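Local coordinates for LbaCas13a H328A (C2c2) (Lachnospiraceae bacterium NK4A179, PDB 5WLH), which binds a CRISPR guide RNA and, as a Cas13a enzyme, probably uses it to recognise target RNA and cleave RNA with a preference for adenine, at residues R500-Y505 with Q904-V909; D605-A610 with K954-D959; G923-Y928 with T961-V966. All coordinates share one frame; numbering follows the deposited sequence.

Contact 1. Residues R500-Y505 with Q904-V909; sequences RETAVY and QKWYIV
T502 and Y505, one helical turn apart on helix 486-517, meet W906 and V909, which are similarly spaced on helix 901-911. The backbones come nearest at the Y505-V909 end, where the two CA atoms lie 6.9 Å apart, and the contact as a whole buries 153 Å² counted over both sides.

Packing on the aromatic ring is carried by T502. Its OG1 stands 3.7 Å from CH2 of W906, and its methyl CG2 is 4.1 Å from the same CH2, so both branches of the threonine lie against the CH2-CZ3 end of the six-membered ring. OG1 comes in obliquely, and the two side chains cross at about a right angle. The hydroxyl is not a polar link to the indole: with OG1 beside the backbone N (chi1 -58°), it is hydrogen-bonded to O of L498 in the preceding turn of its own helix, which turns a polar atom into part of a packing surface.

The second pair is one of methyl against backbone. CG1 of V909, anti to its own backbone N (chi1 168°), approaches O of Y505 at 3.9 Å and its C at an equal distance. The side-chain approach is longer, CG1 of V909 lying 4.3 Å from CB of Y505. The tyrosine ring itself leads away from V909, to H920 and F924 of helix 915-941.

All four touching residues are buried, and M602 of helix 588-602 packs on both W906 and V909. A van der Waals junction of this kind, between segments 399 residues apart in sequence, is ordinary helical-core packing; here it is consistent with the Cas13a architecture, in which a HEPN ribonuclease domain is assembled from separated parts of the chain.

Contact 2. Residues D605-A610 with K954-D959; sequences DSFHYA and KIAGVD
F607 and A956 bring their CA atoms to 5.0 Å, where an irregular loop meets the tip of a short beta hairpin with a two-residue loop; its type I' turn, I955 to V958, is closed by I955 N to V958 O (2.8 Å) and V958 N to I955 O.

The phenyl ring of F607 receives I955 over one face: the terminal methyl CD1 is 3.9 Å from the ring centroid and 22° off the normal, a CH-pi contact displaced toward the rim, with CD2 of F607 its nearest ring atom. CG1 of I955 is anti to the backbone N, and the turn at the next bond (chi2 86°) brings CD1 over the phenyl face. On the same side of the ring plane but out beyond the rim, CB of A956 approaches CD1 of F607 obliquely at 3.9 Å.

Between the two segments, one water bridges the main chains. It donates to O of F607 (3.1 Å) and accepts from N of A956 (2.8 Å), pairing main-chain groups too far apart to bond directly.

Each segment has its internal brace. OG of S606 accepts from N of H608 and from N of Y609, the latter at 3.0 Å and 156°, forming an ST turn and an ST motif. NZ of K954 makes a 2.6 Å salt bridge with OD1 of D959.

H608 ends an R-X4-H sequence, the signature of HEPN ribonucleases, and is probably part of the RNA-cleaving site; its CB points away from the hairpin. The chemistry implies a division of labour: apolar contacts on F607 and one water join the two segments, with H614 adding a hydrogen bond to O of A956 from further along the loop, while the serine shapes the backbone around the histidine.

Contact 3. Residues G923-Y928 with T961-V966; sequences GFLHSY and TDVDAV
H926 and L925 of helix 915-941 face D964 and V963 of helix 960-974. The two short segments run nearly antiparallel with axes 10.4 Å apart, and their backbones come nearest at L925 and D964, whose CA atoms are 7.2 Å from each other.

The polar part is a histidine-carboxylate pair supplemented by water. NE2 of H926 lies 2.7 Å from OD2 of D964, which it meets at the edge of the imidazole, near the ring plane. Ring and carboxylate are almost coplanar, 19° apart, but the N-H...O angle is just 125°, so the bond is weak despite its short length. D964 delivers its carboxylate by holding CG anti to the backbone N (chi1 -168°). A water spans the same two groups: it donates to OD1 of D964 at 2.6 Å and stands 3.0 Å from NE2 of H926. Both carboxylate oxygens are thereby engaged on the imidazole side, one directly and the other through the water.

The apolar part belongs to L925. Its CD2 methyl reaches the backbone of the opposite helix, 3.6 Å from N of D964, and lies 3.8 Å from CB of D964. The same methyl touches CG1 of V963 at 4.0 Å, so one leucine branch fits between two consecutive residues of helix 960-974.

Around the polar pair, R671 packs on H926 and E670 on D964, both from a neighbouring loop, while W906 packs on V963. All four residues that touch across the helices are buried. A carboxylate this close to NE2 would be expected to polarise the imidazole and may favour a proton on that nitrogen; with a direct bond this bent, the bridging water probably shares in holding the pair together.

The three contacts form one continuous patch, with centres 11 to 13 Å apart. W906 of contact 1 joins all of them: its CZ2 lies 3.9 Å from CZ of F607 in contact 2, and its CD2 lies 3.5 Å from CG1 of V963 in contact 3. Contacts 1 and 2 also share a salt bridge, NZ of K905 to OD2 of D605, at 2.6 Å. Between contacts 2 and 3, CG2 of V958 meets CG2 of V963 at 3.5 Å, where the hairpin leads into helix 960-974. Contacts 1 and 3 have their nearest atoms about 4 Å from the bound RNA; contact 2, holding the probable HEPN histidine H608, stays about 13 Å from it.

Contact 1. Residues R500-Y505 with Q904-V909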
# COMPACT_ATOMS: atom_id res chain seq x y z
N ARG A 500 11.64 -0.04 -0.05
CA ARG A 500 10.91 -1.19 0.49
C ARG A 500 10.45 -2.11 -0.64
O ARG A 500 10.56 -3.34 -0.54
CB ARG A 500 9.74 -0.70 1.33
CG ARG A 500 8.99 -1.78 2.08
CD ARG A 500 8.11 -1.15 3.18
NE ARG A 500 7.09 -0.29 2.58
CZ ARG A 500 7.09 1.03 2.60
NH1 ARG A 500 8.06 1.70 3.21
NH2 ARG A 500 6.10 1.70 1.99
N GLU A 501 9.97 -1.54 -1.74
CA GLU A 501 9.60 -2.36 -2.88
C GLU A 501 10.80 -3.14 -3.40
O GLU A 501 10.69 -4.32 -3.74
CB GLU A 501 9.00 -1.48 -3.98
CG GLU A 501 7.65 -0.85 -3.57
CD GLU A 501 7.43 0.58 -4.10
OE1 GLU A 501 8.26 1.07 -4.88
OE2 GLU A 501 6.42 1.21 -3.71
N THR A 502 11.97 -2.49 -3.49
CA THR A 502 13.17 -3.16 -3.97
C THR A 502 13.60 -4.27 -3.01
O THR A 502 14.07 -5.32 -3.45
CB THR A 502 14.30 -2.13 -4.15
OG1 THR A 502 13.85 -1.14 -5.08
CG2 THR A 502 15.58 -2.79 -4.70
N ALA A 503 13.40 -4.05 -1.71
CA ALA A 503 13.79 -5.06 -0.73
C ALA A 503 13.03 -6.35 -0.96
O ALA A 503 13.57 -7.45 -0.76
CB ALA A 503 13.54 -4.54 0.68
N VAL A 504 11.77 -6.25 -1.38
CA VAL A 504 10.96 -7.42 -1.65
C VAL A 504 11.56 -8.21 -2.81
O VAL A 504 11.70 -9.43 -2.74
CB VAL A 504 9.51 -6.99 -1.96
CG1 VAL A 504 8.71 -8.14 -2.59
CG2 VAL A 504 8.84 -6.45 -0.69
N TYR A 505 11.97 -7.50 -3.87
CA TYR A 505 12.51 -8.17 -5.05
C TYR A 505 13.88 -8.77 -4.78
O TYR A 505 14.19 -9.84 -5.32
CB TYR A 505 12.55 -7.21 -6.23
CG TYR A 505 11.16 -6.80 -6.60
CD1 TYR A 505 10.19 -7.77 -6.84
CD2 TYR A 505 10.79 -5.47 -6.63
CE1 TYR A 505 8.88 -7.41 -7.15
CE2 TYR A 505 9.50 -5.10 -6.92
CZ TYR A 505 8.55 -6.07 -7.18
OH TYR A 505 7.26 -5.69 -7.47
N GLN A 904 25.03 -3.17 -11.91
CA GLN A 904 25.09 -4.63 -11.89
C GLN A 904 24.13 -5.23 -10.87
O GLN A 904 23.54 -6.29 -11.12
CB GLN A 904 26.53 -5.07 -11.64
CG GLN A 904 27.44 -4.68 -12.83
CD GLN A 904 28.89 -5.13 -12.62
OE1 GLN A 904 29.19 -5.88 -11.70
NE2 GLN A 904 29.78 -4.61 -13.46
N LYS A 905 23.94 -4.57 -9.73
CA LYS A 905 22.97 -5.06 -8.76
C LYS A 905 21.56 -5.03 -9.32
O LYS A 905 20.80 -6.00 -9.18
CB LYS A 905 23.02 -4.22 -7.48
CG LYS A 905 24.30 -4.27 -6.69
CD LYS A 905 24.07 -3.40 -5.46
CE LYS A 905 25.34 -2.86 -4.90
NZ LYS A 905 25.02 -1.88 -3.83
N TRP A 906 21.15 -3.89 -9.90
CA TRP A 906 19.81 -3.82 -10.48
C TRP A 906 19.62 -4.89 -11.53
O TRP A 906 18.55 -5.50 -11.65
CB TRP A 906 19.56 -2.45 -11.10
CG TRP A 906 19.36 -1.39 -10.10
CD1 TRP A 906 20.29 -0.48 -9.68
CD2 TRP A 906 18.16 -1.11 -9.37
NE1 TRP A 906 19.74 0.35 -8.73
CE2 TRP A 906 18.43 -0.01 -8.53
CE3 TRP A 906 16.89 -1.68 -9.35
CZ2 TRP A 906 17.47 0.52 -7.67
CZ3 TRP A 906 15.93 -1.15 -8.50
CH2 TRP A 906 16.23 -0.06 -7.68
N TYR A 907 20.67 -5.12 -12.32
CA TYR A 907 20.64 -6.17 -13.33
C TYR A 907 20.37 -7.53 -12.71
O TYR A 907 19.38 -8.19 -13.07
CB TYR A 907 21.97 -6.17 -14.07
CG TYR A 907 22.13 -7.33 -15.02
CD1 TYR A 907 21.10 -7.72 -15.87
CD2 TYR A 907 23.35 -8.01 -15.09
CE1 TYR A 907 21.27 -8.79 -16.75
CE2 TYR A 907 23.53 -9.06 -15.96
CZ TYR A 907 22.50 -9.45 -16.80
OH TYR A 907 22.69 -10.50 -17.67
N ILE A 908 21.25 -7.99 -11.82
CA ILE A 908 21.12 -9.35 -11.31
C ILE A 908 19.83 -9.51 -10.50
O ILE A 908 19.14 -10.52 -10.62
CB ILE A 908 22.36 -9.74 -10.49
CG1 ILE A 908 23.58 -9.78 -11.41
CG2 ILE A 908 22.15 -11.09 -9.79
CD1 ILE A 908 23.43 -10.81 -12.57
N VAL A 909 19.48 -8.52 -9.66
CA VAL A 909 18.27 -8.67 -8.86
C VAL A 909 17.04 -8.76 -9.76
O VAL A 909 16.23 -9.69 -9.63
CB VAL A 909 18.14 -7.54 -7.83
CG1 VAL A 909 16.75 -7.54 -7.19
CG2 VAL A 909 19.17 -7.74 -6.74

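Contact 2. Residues D605-A610 with K954-D959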
# COMPACT_ATOMS: atom_id res chain seq x y z
N ASP A 605 20.65 -2.10 1.41
CA ASP A 605 21.47 -1.11 0.72
C ASP A 605 20.68 0.19 0.68
O ASP A 605 19.75 0.34 -0.11
CB ASP A 605 21.84 -1.58 -0.69
CG ASP A 605 22.88 -0.68 -1.35
OD1 ASP A 605 23.57 0.09 -0.64
OD2 ASP A 605 23.04 -0.76 -2.59
N SER A 606 21.07 1.14 1.53
CA SER A 606 20.33 2.39 1.68
C SER A 606 20.47 3.25 0.44
O SER A 606 21.58 3.46 -0.06
CB SER A 606 20.85 3.16 2.90
OG SER A 606 20.37 4.50 2.88
N PHE A 607 19.34 3.78 -0.05
CA PHE A 607 19.39 4.75 -1.14
C PHE A 607 19.89 6.11 -0.65
O PHE A 607 20.40 6.89 -1.45
CB PHE A 607 18.01 4.93 -1.78
CG PHE A 607 17.52 3.74 -2.58
CD1 PHE A 607 18.41 2.82 -3.12
CD2 PHE A 607 16.16 3.56 -2.81
CE1 PHE A 607 17.95 1.73 -3.86
CE2 PHE A 607 15.69 2.48 -3.56
CZ PHE A 607 16.57 1.56 -4.06
N HIS A 608 19.76 6.38 0.65
CA HIS A 608 20.04 7.70 1.21
C HIS A 608 21.50 7.87 1.60
O HIS A 608 22.05 8.97 1.44
CB HIS A 608 19.15 7.94 2.44
CG HIS A 608 18.90 9.39 2.73
ND1 HIS A 608 19.09 9.93 3.98
CD2 HIS A 608 18.51 10.40 1.93
CE1 HIS A 608 18.80 11.22 3.95
NE2 HIS A 608 18.45 11.53 2.71
N TYR A 609 22.13 6.81 2.10
CA TYR A 609 23.50 6.89 2.60
C TYR A 609 24.39 5.95 1.79
O TYR A 609 24.29 4.72 1.93
CB TYR A 609 23.55 6.56 4.10
CG TYR A 609 22.87 7.65 4.88
CD1 TYR A 609 23.39 8.94 4.88
CD2 TYR A 609 21.68 7.43 5.56
CE1 TYR A 609 22.77 9.97 5.57
CE2 TYR A 609 21.05 8.45 6.26
CZ TYR A 609 21.60 9.72 6.24
OH TYR A 609 21.00 10.76 6.89
N ALA A 610 25.24 6.53 0.95
CA ALA A 610 26.19 5.76 0.15
C ALA A 610 27.37 5.36 1.02
O ALA A 610 28.08 6.22 1.56
CB ALA A 610 26.67 6.59 -1.04
N LYS A 954 18.41 10.37 -10.92
CA LYS A 954 19.33 9.35 -10.45
C LYS A 954 18.79 8.71 -9.19
O LYS A 954 18.01 9.30 -8.45
CB LYS A 954 20.72 9.94 -10.16
CG LYS A 954 21.45 10.37 -11.42
CD LYS A 954 22.68 11.20 -11.08
CE LYS A 954 23.92 10.59 -11.70
NZ LYS A 954 24.03 10.96 -13.14
N ILE A 955 19.23 7.48 -8.96
CA ILE A 955 18.90 6.73 -7.75
C ILE A 955 20.16 6.00 -7.32
O ILE A 955 20.81 5.35 -8.14
CB ILE A 955 17.73 5.75 -7.99
CG1 ILE A 955 17.41 4.95 -6.73
CG2 ILE A 955 17.98 4.84 -9.19
CD1 ILE A 955 16.46 5.66 -5.80
N ALA A 956 20.53 6.16 -6.05
CA ALA A 956 21.70 5.47 -5.51
C ALA A 956 22.93 5.70 -6.39
O ALA A 956 23.75 4.80 -6.61
CB ALA A 956 21.42 3.97 -5.35
N GLY A 957 23.03 6.92 -6.94
CA GLY A 957 24.17 7.33 -7.74
C GLY A 957 24.10 7.03 -9.22
O GLY A 957 25.01 7.46 -9.96
N VAL A 958 23.08 6.32 -9.70
CA VAL A 958 23.05 5.92 -11.10
C VAL A 958 21.80 6.49 -11.77
O VAL A 958 20.78 6.74 -11.12
CB VAL A 958 23.12 4.39 -11.27
CG1 VAL A 958 24.41 3.85 -10.64
CG2 VAL A 958 21.92 3.74 -10.65
N ASP A 959 21.90 6.68 -13.08
CA ASP A 959 20.82 7.30 -13.84
C ASP A 959 19.59 6.40 -13.82
O ASP A 959 19.70 5.21 -14.13
CB ASP A 959 21.23 7.53 -15.29
CG ASP A 959 22.20 8.68 -15.46
OD1 ASP A 959 22.55 9.34 -14.46
OD2 ASP A 959 22.60 8.91 -16.63
O HOH W 1 19.24 7.86 -4.17

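Contact 3. Residues G923-Y928 with T961-V966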
# COMPACT_ATOMS: atom_id res chain seq x y z
N GLY A 923 7.50 -0.97 -12.86
CA GLY A 923 6.42 -0.04 -12.56
C GLY A 923 6.68 0.78 -11.31
O GLY A 923 6.35 1.96 -11.25
N PHE A 924 7.30 0.16 -10.29
CA PHE A 924 7.63 0.89 -9.08
C PHE A 924 8.70 1.95 -9.35
O PHE A 924 8.68 3.04 -8.78
CB PHE A 924 8.11 -0.08 -8.00
CG PHE A 924 6.99 -0.80 -7.30
CD1 PHE A 924 5.91 -0.10 -6.80
CD2 PHE A 924 7.02 -2.19 -7.14
CE1 PHE A 924 4.86 -0.77 -6.15
CE2 PHE A 924 5.98 -2.85 -6.49
CZ PHE A 924 4.92 -2.14 -5.99
N LEU A 925 9.67 1.62 -10.20
CA LEU A 925 10.65 2.62 -10.60
C LEU A 925 9.97 3.79 -11.28
O LEU A 925 10.28 4.95 -10.98
CB LEU A 925 11.69 1.99 -11.52
CG LEU A 925 12.77 2.99 -11.92
CD1 LEU A 925 13.67 3.23 -10.73
CD2 LEU A 925 13.58 2.44 -13.11
N HIS A 926 9.05 3.50 -12.21
CA HIS A 926 8.33 4.58 -12.88
C HIS A 926 7.55 5.44 -11.90
O HIS A 926 7.52 6.67 -12.03
CB HIS A 926 7.35 4.00 -13.88
CG HIS A 926 8.00 3.24 -14.98
ND1 HIS A 926 7.30 2.34 -15.76
CD2 HIS A 926 9.27 3.24 -15.44
CE1 HIS A 926 8.12 1.82 -16.66
NE2 HIS A 926 9.32 2.34 -16.49
N SER A 927 6.88 4.79 -10.95
CA SER A 927 6.08 5.52 -9.97
C SER A 927 6.97 6.39 -9.10
O SER A 927 6.62 7.53 -8.78
CB SER A 927 5.27 4.53 -9.12
OG SER A 927 4.26 3.91 -9.90
N TYR A 928 8.14 5.86 -8.72
CA TYR A 928 9.11 6.66 -7.98
C TYR A 928 9.50 7.91 -8.77
O TYR A 928 9.51 9.03 -8.24
CB TYR A 928 10.34 5.81 -7.68
CG TYR A 928 11.49 6.61 -7.14
CD1 TYR A 928 11.53 6.96 -5.79
CD2 TYR A 928 12.53 7.03 -7.96
CE1 TYR A 928 12.55 7.72 -5.29
CE2 TYR A 928 13.58 7.78 -7.45
CZ TYR A 928 13.58 8.11 -6.11
OH TYR A 928 14.58 8.85 -5.55
N THR A 961 17.27 6.39 -15.94
CA THR A 961 17.09 5.89 -17.30
C THR A 961 17.89 4.62 -17.55
O THR A 961 17.45 3.73 -18.27
CB THR A 961 17.45 6.98 -18.32
OG1 THR A 961 16.63 8.13 -18.09
CG2 THR A 961 17.21 6.49 -19.76
N ASP A 962 19.09 4.51 -16.96
CA ASP A 962 19.86 3.28 -17.08
C ASP A 962 19.24 2.15 -16.28
O ASP A 962 19.18 1.01 -16.74
CB ASP A 962 21.30 3.49 -16.63
CG ASP A 962 22.10 4.34 -17.60
OD1 ASP A 962 21.64 4.51 -18.76
OD2 ASP A 962 23.16 4.83 -17.19
N VAL A 963 18.80 2.45 -15.05
CA VAL A 963 18.15 1.43 -14.24
C VAL A 963 16.94 0.90 -14.96
O VAL A 963 16.70 -0.31 -15.01
CB VAL A 963 17.76 1.99 -12.87
CG1 VAL A 963 17.08 0.89 -12.04
CG2 VAL A 963 19.01 2.48 -12.15
N ASP A 964 16.15 1.83 -15.51
CA ASP A 964 14.97 1.48 -16.29
C ASP A 964 15.32 0.51 -17.41
O ASP A 964 14.70 -0.55 -17.53
CB ASP A 964 14.32 2.75 -16.82
CG ASP A 964 12.94 2.50 -17.40
OD1 ASP A 964 12.85 1.88 -18.48
OD2 ASP A 964 11.93 2.88 -16.75
N ALA A 965 16.33 0.86 -18.21
CA ALA A 965 16.69 0.01 -19.34
C ALA A 965 17.15 -1.36 -18.88
O ALA A 965 16.86 -2.37 -19.53
CB ALA A 965 17.79 0.69 -20.16
N VAL A 966 17.86 -1.41 -17.75
CA VAL A 966 18.33 -2.70 -17.24
C VAL A 966 17.15 -3.55 -16.81
O VAL A 966 17.06 -4.74 -17.16
CB VAL A 966 19.31 -2.49 -16.08
CG1 VAL A 966 19.53 -3.79 -15.39
CG2 VAL A 966 20.64 -1.91 -16.61
O HOH W 2 10.40 1.67 -19.16